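Local coordinates for sugar ABC transporter (Sugar-binding protein) (Bacillus halodurans, PDB 4YO7), which binds myo-inositol in the cleft between two lobes and probably serves as the solute-binding component of a sugar ABC transporter, at residues A[71-76]-A[290-295]; A[89-94]-A[119-124]. All coordinates share one frame; numbering follows the deposited sequence.

Contact 1. Residues A[71-76]-A[290-295]; sequences ANYPDF and TSVKVA
Y73 reaches out of the loop that joins helix 57-70 to strand 76-82 and points its ring at helix 284-299, where V292 and K293 meet its far end. The ring and the V292 side chain meet at a slant: CE2 of Y73 lies 4.1 Å from CG1 of V292, a loose apolar touch. K293 runs at about a right angle to the tyrosine, and its CG methylene comes within 3.6 Å of Y73 OH. With CG of Y73 turned away from its carbonyl carbon (chi1 -53°), the ring projects from the loop toward the helix. CB of N72 lies 3.9 Å above the plane of the Y73 ring, displaced toward its rim. Y73 opens a type I beta turn that runs to F76, closed by F76 N to Y73 O at 3.0 Å, and the chain then enters the edge strand 76-82. F76 continues the apolar surface, touching V296 and A299 farther along the helix. The polar ends converge on E69: Y73 OH hydrogen-bonds to its OE2, and K293, bent at its last torsion (chi4 -80°), brings NZ into a salt bridge with the same oxygen. The contact thus pairs a modest carbon touch with a carboxylate shared by a phenol and an ammonium group, which would be expected to favour a charged lysine.

Contact 2. Residues A[89-94]-A[119-124]; sequences QQMAQV and VNMVND
M121, a selenomethionine, lays its terminal methyl over V94, CE of M121 standing 3.6 Å from V94 CG1. The two side chains belong to helices 87-100 and 112-125, consecutive helices on one face of the six-stranded parallel sheet in a periplasmic-binding-protein lobe. Strand 104-107 lies between them in sequence, so each helix is the crossover of one beta-alpha-beta unit, right-handed as is usual in this fold, and the two units share that strand. Their short segments run almost parallel, 5° apart, with axes 11.1 Å from each other at closest approach. That wide spacing is bridged by side chains rather than by backbone, and no hydrogen bond crosses it. M121 spans much of the distance: its CG lies opposite the backbone N (chi1 -177°), the chain stays extended through chi2, and a bend at chi3 (57°) turns the methyl toward helix 87-100. From the other helix comes M91, also selenomethionine, whose bent chain approaches M121 at a slant; the modelled distance between their methyls is too short to be trusted, so the detail of that meeting is doubtful. On the sheet side, V94 and V122 complete the seam. V94 also touches V107 of strand 104-107, while V122 rests on I105 of that strand and I129 of strand 129-132. Farther along helix 87-100, I98 adds to the packing against both M121 and V122. Polar groups sit off this line: Q90 uses its amide to hold V110 N and N108 O of the loop after strand 104-107. The two valines meet at about a right angle, CG1 of V94 against CG2 of V122 at 3.4 Å, a methyl pair closer than usual van der Waals contact.

Overall arrangement
Both contacts belong to the same lobe, built on the six-stranded parallel sheet, yet they share no helix and lie on opposite faces of it. Their centres are about 21 Å apart and their nearest atoms about 11 Å. In sequence, contact 2 is nested within the long loop closed by contact 1, which brings a late helix back to an early turn. Each is partly buried. Contact 2 is helix against helix and wholly apolar, with two buried valines toward the sheet; contact 1 is loop against helix, with an exposed lysine and a glutamate adding charge at its outer side. Neither lies at the inositol pocket.

Contact 1. Residues A[71-76]-A[290-295]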
loop_
_atom_site.group_PDB
_atom_site.type_symbol
_atom_site.label_atom_id
_atom_site.label_comp_id
_atom_site.label_asym_id
_atom_site.label_seq_id
_atom_site.Cartn_x
_atom_site.Cartn_y
_atom_site.Cartn_z
ATOM N N ALA A 71 -21.658 4.015 -5.560
ATOM C CA ALA A 71 -22.911 3.783 -6.268
ATOM C C ALA A 71 -24.084 3.516 -5.321
ATOM O O ALA A 71 -25.235 3.589 -5.731
ATOM C CB ALA A 71 -22.755 2.622 -7.238
ATOM N N ASN A 72 -23.798 3.238 -4.052
ATOM C CA ASN A 72 -24.840 2.994 -3.068
ATOM C C ASN A 72 -25.484 4.270 -2.524
ATOM O O ASN A 72 -26.439 4.197 -1.754
ATOM C CB ASN A 72 -24.280 2.186 -1.904
ATOM C CG ASN A 72 -23.943 0.756 -2.302
ATOM O OD1 ASN A 72 -24.653 0.145 -3.099
ATOM N ND2 ASN A 72 -22.866 0.218 -1.752
ATOM N N TYR A 73 -24.969 5.437 -2.924
ATOM C CA TYR A 73 -25.405 6.707 -2.359
ATOM C C TYR A 73 -25.899 7.692 -3.415
ATOM O O TYR A 73 -25.144 8.546 -3.864
ATOM C CB TYR A 73 -24.252 7.344 -1.569
ATOM C CG TYR A 73 -23.683 6.408 -0.554
ATOM C CD1 TYR A 73 -24.279 6.254 0.683
ATOM C CD2 TYR A 73 -22.588 5.623 -0.853
ATOM C CE1 TYR A 73 -23.778 5.368 1.617
ATOM C CE2 TYR A 73 -22.080 4.739 0.058
ATOM C CZ TYR A 73 -22.667 4.615 1.299
ATOM O OH TYR A 73 -22.153 3.720 2.205
ATOM N N PRO A 74 -27.180 7.598 -3.786
ATOM C CA PRO A 74 -27.693 8.368 -4.920
ATOM C C PRO A 74 -27.855 9.844 -4.599
ATOM O O PRO A 74 -28.015 10.641 -5.509
ATOM C CB PRO A 74 -29.038 7.694 -5.221
ATOM C CG PRO A 74 -29.436 7.030 -3.966
ATOM C CD PRO A 74 -28.172 6.647 -3.257
ATOM N N ASP A 75 -27.792 10.192 -3.324
ATOM C CA ASP A 75 -27.839 11.584 -2.896
ATOM C C ASP A 75 -26.449 12.232 -2.881
ATOM O O ASP A 75 -26.311 13.380 -2.479
ATOM C CB ASP A 75 -28.488 11.696 -1.507
ATOM C CG ASP A 75 -27.865 10.763 -0.463
ATOM O OD1 ASP A 75 -27.367 9.652 -0.798
ATOM O OD2 ASP A 75 -27.903 11.144 0.728
ATOM N N PHE A 76 -25.441 11.495 -3.336
ATOM C CA PHE A 76 -24.078 11.998 -3.440
ATOM C C PHE A 76 -23.584 11.975 -4.860
ATOM O O PHE A 76 -23.908 11.058 -5.623
ATOM C CB PHE A 76 -23.114 11.172 -2.616
ATOM C CG PHE A 76 -23.129 11.495 -1.170
ATOM C CD1 PHE A 76 -24.175 11.097 -0.366
ATOM C CD2 PHE A 76 -22.096 12.218 -0.609
ATOM C CE1 PHE A 76 -24.174 11.403 0.988
ATOM C CE2 PHE A 76 -22.091 12.505 0.728
ATOM C CZ PHE A 76 -23.144 12.108 1.524
ATOM N N THR A 290 -14.566 1.225 2.788
ATOM C CA THR A 290 -14.654 1.873 4.091
ATOM C C THR A 290 -14.345 3.365 4.007
ATOM O O THR A 290 -14.996 4.178 4.692
ATOM C CB THR A 290 -13.727 1.189 5.122
ATOM O OG1 THR A 290 -14.079 -0.198 5.233
ATOM C CG2 THR A 290 -13.892 1.811 6.488
ATOM N N SER A 291 -13.392 3.752 3.162
ATOM C CA SER A 291 -13.084 5.177 2.995
ATOM C C SER A 291 -14.322 5.940 2.516
ATOM O O SER A 291 -14.630 7.020 3.001
ATOM C CB SER A 291 -11.937 5.378 1.997
ATOM O OG SER A 291 -10.728 4.884 2.521
ATOM N N VAL A 292 -15.019 5.361 1.547
ATOM C CA VAL A 292 -16.248 5.969 1.058
ATOM C C VAL A 292 -17.331 6.044 2.147
ATOM O O VAL A 292 -17.989 7.082 2.302
ATOM C CB VAL A 292 -16.787 5.220 -0.176
ATOM C CG1 VAL A 292 -18.171 5.715 -0.558
ATOM C CG2 VAL A 292 -15.843 5.456 -1.322
ATOM N N LYS A 293 -17.506 4.969 2.904
ATOM C CA LYS A 293 -18.509 4.956 3.954
ATOM C C LYS A 293 -18.235 6.023 5.013
ATOM O O LYS A 293 -19.152 6.705 5.484
ATOM C CB LYS A 293 -18.586 3.565 4.606
ATOM C CG LYS A 293 -19.138 2.496 3.712
ATOM C CD LYS A 293 -19.063 1.135 4.421
ATOM C CE LYS A 293 -19.337 -0.037 3.509
ATOM N NZ LYS A 293 -20.788 -0.236 3.274
ATOM N N VAL A 294 -16.967 6.158 5.386
ATOM C CA VAL A 294 -16.575 7.114 6.395
ATOM C C VAL A 294 -16.773 8.544 5.881
ATOM O O VAL A 294 -17.241 9.421 6.604
ATOM C CB VAL A 294 -15.125 6.857 6.822
ATOM C CG1 VAL A 294 -14.592 7.959 7.716
ATOM C CG2 VAL A 294 -15.068 5.516 7.562
ATOM N N ALA A 295 -16.420 8.774 4.621
ATOM C CA ALA A 295 -16.567 10.086 4.014
ATOM C C ALA A 295 -18.028 10.492 3.944
ATOM O O ALA A 295 -18.398 11.633 4.229
ATOM C CB ALA A 295 -15.940 10.090 2.613
#

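Contact 2. Residues A[89-94]-A[119-124]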
loop_
_atom_site.group_PDB
_atom_site.type_symbol
_atom_site.label_atom_id
_atom_site.label_comp_id
_atom_site.label_asym_id
_atom_site.label_seq_id
_atom_site.Cartn_x
_atom_site.Cartn_y
_atom_site.Cartn_z
ATOM N N GLN A 89 -0.214 18.409 -8.680
ATOM C CA GLN A 89 -1.530 18.055 -9.190
ATOM C C GLN A 89 -2.489 17.682 -8.068
ATOM O O GLN A 89 -3.645 18.102 -8.085
ATOM C CB GLN A 89 -1.397 16.916 -10.197
ATOM C CG GLN A 89 -2.661 16.523 -10.889
ATOM C CD GLN A 89 -2.360 15.755 -12.178
ATOM O OE1 GLN A 89 -1.491 16.149 -12.952
ATOM N NE2 GLN A 89 -3.048 14.651 -12.391
ATOM N N GLN A 90 -2.024 16.917 -7.080
ATOM C CA GLN A 90 -2.889 16.553 -5.960
ATOM C C GLN A 90 -3.315 17.785 -5.183
ATOM O O GLN A 90 -4.486 17.900 -4.815
ATOM C CB GLN A 90 -2.217 15.560 -5.025
ATOM C CG GLN A 90 -3.155 15.041 -3.964
ATOM C CD GLN A 90 -2.636 13.758 -3.330
ATOM O OE1 GLN A 90 -1.616 13.763 -2.642
ATOM N NE2 GLN A 90 -3.327 12.660 -3.575
HETATM N N MSE A 91 -2.374 18.700 -4.920
HETATM C CA MSE A 91 -2.722 19.955 -4.253
HETATM C C MSE A 91 -3.747 20.754 -5.059
HETATM O O MSE A 91 -4.667 21.299 -4.468
HETATM C CB MSE A 91 -1.468 20.808 -3.987
HETATM C CG MSE A 91 -0.476 20.136 -3.066
HETATM SE SE MSE A 91 0.116 21.369 -1.719
HETATM C CE MSE A 91 -1.675 21.799 -1.003
ATOM N N ALA A 92 -3.624 20.782 -6.383
ATOM C CA ALA A 92 -4.574 21.522 -7.224
ATOM C C ALA A 92 -5.962 20.878 -7.198
ATOM O O ALA A 92 -6.974 21.573 -7.211
ATOM C CB ALA A 92 -4.063 21.632 -8.672
ATOM N N GLN A 93 -6.016 19.554 -7.143
ATOM C CA GLN A 93 -7.277 18.846 -7.008
ATOM C C GLN A 93 -7.957 19.167 -5.697
ATOM O O GLN A 93 -9.142 19.452 -5.646
ATOM C CB GLN A 93 -7.039 17.333 -7.170
ATOM C CG GLN A 93 -6.594 17.015 -8.577
ATOM C CD GLN A 93 -6.093 15.597 -8.803
ATOM O OE1 GLN A 93 -5.832 14.849 -7.863
ATOM N NE2 GLN A 93 -5.957 15.225 -10.083
ATOM N N VAL A 94 -7.195 19.138 -4.624
ATOM C CA VAL A 94 -7.743 19.470 -3.310
ATOM C C VAL A 94 -8.207 20.921 -3.228
ATOM O O VAL A 94 -9.278 21.199 -2.695
ATOM C CB VAL A 94 -6.700 19.143 -2.224
ATOM C CG1 VAL A 94 -7.144 19.620 -0.844
ATOM C CG2 VAL A 94 -6.489 17.645 -2.192
ATOM N N VAL A 119 -3.686 18.488 4.504
ATOM C CA VAL A 119 -4.547 18.395 5.678
ATOM C C VAL A 119 -4.733 19.752 6.358
ATOM O O VAL A 119 -5.847 20.104 6.752
ATOM C CB VAL A 119 -3.996 17.351 6.673
ATOM C CG1 VAL A 119 -4.801 17.342 7.954
ATOM C CG2 VAL A 119 -4.053 15.987 6.058
ATOM N N ASN A 120 -3.668 20.540 6.455
ATOM C CA ASN A 120 -3.790 21.868 7.041
ATOM C C ASN A 120 -4.784 22.741 6.293
ATOM O O ASN A 120 -5.625 23.415 6.905
ATOM C CB ASN A 120 -2.435 22.570 7.080
ATOM C CG ASN A 120 -1.514 22.000 8.142
ATOM O OD1 ASN A 120 -1.969 21.441 9.143
ATOM N ND2 ASN A 120 -0.211 22.165 7.944
HETATM N N MSE A 121 -4.698 22.707 4.973
HETATM C CA MSE A 121 -5.550 23.515 4.121
HETATM C C MSE A 121 -7.019 23.104 4.217
HETATM O O MSE A 121 -7.909 23.967 4.318
HETATM C CB MSE A 121 -5.042 23.406 2.679
HETATM C CG MSE A 121 -5.771 24.230 1.700
HETATM SE SE MSE A 121 -4.849 24.157 -0.021
HETATM C CE MSE A 121 -4.779 22.272 -0.434
ATOM N N VAL A 122 -7.276 21.793 4.200
ATOM C CA VAL A 122 -8.631 21.303 4.223
ATOM C C VAL A 122 -9.194 21.553 5.626
ATOM O O VAL A 122 -10.333 21.957 5.754
ATOM C CB VAL A 122 -8.713 19.816 3.799
ATOM C CG1 VAL A 122 -10.128 19.283 3.874
ATOM C CG2 VAL A 122 -8.217 19.686 2.401
ATOM N N ASN A 123 -8.401 21.319 6.667
ATOM C CA ASN A 123 -8.856 21.657 8.027
ATOM C C ASN A 123 -9.241 23.145 8.146
ATOM O O ASN A 123 -10.287 23.483 8.724
ATOM C CB ASN A 123 -7.805 21.350 9.072
ATOM C CG ASN A 123 -7.671 19.868 9.386
ATOM O OD1 ASN A 123 -8.588 19.066 9.172
ATOM N ND2 ASN A 123 -6.531 19.514 9.932
ATOM N N ASP A 124 -8.409 24.033 7.604
ATOM C CA ASP A 124 -8.713 25.472 7.651
ATOM C C ASP A 124 -10.004 25.768 6.915
ATOM O O ASP A 124 -10.708 26.684 7.300
ATOM C CB ASP A 124 -7.583 26.320 7.058
ATOM C CG ASP A 124 -6.372 26.422 7.977
ATOM O OD1 ASP A 124 -6.497 26.131 9.182
ATOM O OD2 ASP A 124 -5.300 26.811 7.486
#